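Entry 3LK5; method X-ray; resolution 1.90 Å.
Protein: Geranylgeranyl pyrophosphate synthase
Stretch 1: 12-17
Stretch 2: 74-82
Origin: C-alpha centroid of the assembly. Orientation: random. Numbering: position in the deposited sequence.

Stretch 1 12-17: DAHDLD
Stretch 2, residues 74-82: FLAAQGHKN

How does the helical part of stretch 2 meet stretch 1? Residues 74-78 are the end of a helix that begins earlier in the chain, while 12-17 is an irregular segment without helix or strand. F74 (chi1 t, 177°) makes no contact, but F74 O accepts weak backbone bonds from A77 N at 3.3 Å and Q78 N at 2.8 Å. L75 sets the register: L75 CA lies 6.5 Å from H14 CA. With CA-to-CB pointing toward stretch 1 and rotamer m,t (-66°, 177°), L75 spreads its two methyls along the segment. L75 CD2 lies 3.5 Å from A13 O and 4.1 Å from H14 CA, whereas L75 CD1 lies 3.7 Å from D15 O and 3.8 Å from both L16 N and L16 CB. L16, whose CA-to-CB bond also points toward stretch 2 (t,p; -177°, 52°), supplies the apolar side-chain contact; the other close contacts of the L75 methyls are with main-chain atoms of 13-16. A76 and A77 are out of reach.

What does Q78 contribute at the end of the helix? Its CA-to-CB bond points toward stretch 1, with chi1 t (-156°), chi2 off-rotamer at -135° and chi3 -170°. This places Q78 NE2 3.7 Å from H14 NE2, oblique to the imidazole ring, a packing contact and not a hydrogen bond.

How does the chain turn after Q78? G79 leaves helical geometry with phi/psi 57/-153, a positive phi that favours glycine, although G79 N still bonds to L75 O at 3.3 Å. A type II' turn runs from Q78 to K81, with H80 at -77/8 and a weak bond from K81 N to Q78 O at 3.4 Å. A CB on G79 would point away from stretch 1, as those of H80 (chi1 m, -58°) and K81 (p,t,t,p) do, so G79, H80 and K81 meet H14 through their carbonyl oxygens.

Which interaction fastens the turn to stretch 1? H14 NE2 donates a hydrogen bond to K81 O at 2.9 Å, with an N-H...O angle of 159°. The acceptor lies near the ring plane at the imidazole edge, where an N-H can point at it; G79 O is also at the edge, 3.8 Å from H14 CD2. H14 leaves its backbone sideways, yet chi1 m (-87°) and chi2 94° carry the ring end to the turn. Its backbone, at -124/-5 after A13 at -81/1, is tied locally by H14 N to D12 OD1 at 3.3 Å. D15 then extends (-122/151), its CA-to-CB bond pointing away from stretch 2, and N82 ends stretch 2 at -110/114.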

# COMPACT_ATOMS: atom_id res chain seq x y z
N ASP A 12 31.99 -8.86 4.19
CA ASP A 12 32.07 -10.33 4.17
C ASP A 12 30.69 -10.95 3.84
O ASP A 12 29.73 -10.82 4.61
CB ASP A 12 32.66 -10.88 5.49
CG ASP A 12 33.28 -12.29 5.34
OD1 ASP A 12 32.75 -13.14 4.57
OD2 ASP A 12 34.29 -12.56 6.03
N ALA A 13 30.63 -11.62 2.69
CA ALA A 13 29.40 -12.20 2.12
C ALA A 13 28.98 -13.56 2.72
O ALA A 13 27.99 -14.14 2.29
CB ALA A 13 29.53 -12.32 0.60
N HIS A 14 29.75 -14.06 3.69
CA HIS A 14 29.48 -15.36 4.32
C HIS A 14 29.34 -15.23 5.83
O HIS A 14 29.01 -16.21 6.53
CB HIS A 14 30.57 -16.38 3.97
CG HIS A 14 30.32 -17.12 2.69
ND1 HIS A 14 30.84 -16.71 1.48
CD2 HIS A 14 29.60 -18.24 2.43
CE1 HIS A 14 30.46 -17.54 0.53
NE2 HIS A 14 29.71 -18.48 1.08
N ASP A 15 29.57 -14.03 6.35
CA ASP A 15 29.45 -13.81 7.78
C ASP A 15 28.42 -12.73 8.12
O ASP A 15 28.17 -11.81 7.33
CB ASP A 15 30.84 -13.56 8.44
CG ASP A 15 31.08 -12.09 8.79
OD1 ASP A 15 31.28 -11.80 9.99
OD2 ASP A 15 31.07 -11.24 7.88
N LEU A 16 27.83 -12.87 9.30
CA LEU A 16 26.80 -11.98 9.79
C LEU A 16 27.40 -10.95 10.75
O LEU A 16 27.87 -11.30 11.85
CB LEU A 16 25.71 -12.82 10.47
CG LEU A 16 24.45 -12.16 11.03
CD1 LEU A 16 23.79 -11.29 9.99
CD2 LEU A 16 23.51 -13.26 11.51
N ASP A 17 27.41 -9.69 10.32
CA ASP A 17 27.95 -8.61 11.14
C ASP A 17 26.80 -7.72 11.57
O ASP A 17 26.35 -6.88 10.81
CB ASP A 17 28.99 -7.82 10.33
CG ASP A 17 29.86 -6.91 11.20
OD1 ASP A 17 29.34 -6.21 12.09
OD2 ASP A 17 31.08 -6.89 10.95
N PHE A 74 19.16 -15.91 4.93
CA PHE A 74 19.92 -16.25 3.71
C PHE A 74 21.23 -16.94 4.08
O PHE A 74 21.56 -17.99 3.52
CB PHE A 74 20.18 -14.98 2.88
CG PHE A 74 21.03 -15.21 1.65
CD1 PHE A 74 20.45 -15.70 0.48
CD2 PHE A 74 22.40 -14.94 1.68
CE1 PHE A 74 21.22 -15.93 -0.66
CE2 PHE A 74 23.19 -15.15 0.56
CZ PHE A 74 22.60 -15.67 -0.62
N LEU A 75 21.97 -16.37 5.03
CA LEU A 75 23.25 -16.94 5.42
C LEU A 75 23.07 -18.32 6.10
O LEU A 75 23.85 -19.23 5.86
CB LEU A 75 24.02 -16.01 6.35
CG LEU A 75 24.48 -14.67 5.74
CD1 LEU A 75 25.16 -13.86 6.83
CD2 LEU A 75 25.40 -14.88 4.53
N ALA A 76 22.05 -18.45 6.94
CA ALA A 76 21.75 -19.72 7.59
C ALA A 76 21.50 -20.87 6.58
O ALA A 76 21.94 -22.01 6.81
CB ALA A 76 20.57 -19.58 8.58
N ALA A 77 20.83 -20.55 5.47
CA ALA A 77 20.48 -21.53 4.43
C ALA A 77 21.56 -21.72 3.40
O ALA A 77 21.62 -22.72 2.71
CB ALA A 77 19.21 -21.09 3.72
N GLN A 78 22.38 -20.70 3.24
CA GLN A 78 23.29 -20.68 2.10
C GLN A 78 24.47 -21.54 2.52
O GLN A 78 25.20 -22.05 1.68
CB GLN A 78 23.70 -19.26 1.75
CG GLN A 78 24.14 -19.11 0.31
CD GLN A 78 25.40 -18.28 0.17
OE1 GLN A 78 25.78 -17.92 -0.94
NE2 GLN A 78 26.06 -17.98 1.29
N GLY A 79 24.62 -21.71 3.84
CA GLY A 79 25.68 -22.56 4.42
C GLY A 79 27.09 -22.16 4.01
O GLY A 79 27.35 -20.98 3.68
N HIS A 80 28.00 -23.14 4.00
CA HIS A 80 29.40 -22.92 3.60
C HIS A 80 29.58 -22.84 2.08
O HIS A 80 30.72 -22.79 1.60
CB HIS A 80 30.32 -24.00 4.20
CG HIS A 80 30.27 -24.08 5.70
ND1 HIS A 80 30.26 -25.28 6.39
CD2 HIS A 80 30.22 -23.10 6.64
CE1 HIS A 80 30.20 -25.03 7.69
NE2 HIS A 80 30.18 -23.72 7.87
N LYS A 81 28.47 -22.80 1.34
CA LYS A 81 28.49 -22.76 -0.14
C LYS A 81 28.06 -21.42 -0.77
O LYS A 81 27.85 -20.41 -0.10
CB LYS A 81 27.69 -23.94 -0.74
CG LYS A 81 26.18 -23.84 -0.55
CD LYS A 81 25.43 -25.03 -1.13
CE LYS A 81 23.93 -24.85 -0.94
NZ LYS A 81 23.47 -23.55 -1.51
N ASN A 82 27.93 -21.46 -2.09
CA ASN A 82 27.58 -20.31 -2.90
C ASN A 82 26.16 -20.43 -3.48
O ASN A 82 25.87 -21.32 -4.28
CB ASN A 82 28.61 -20.12 -4.03
CG ASN A 82 29.01 -21.46 -4.73
OD1 ASN A 82 28.76 -22.57 -4.22
ND2 ASN A 82 29.65 -21.33 -5.90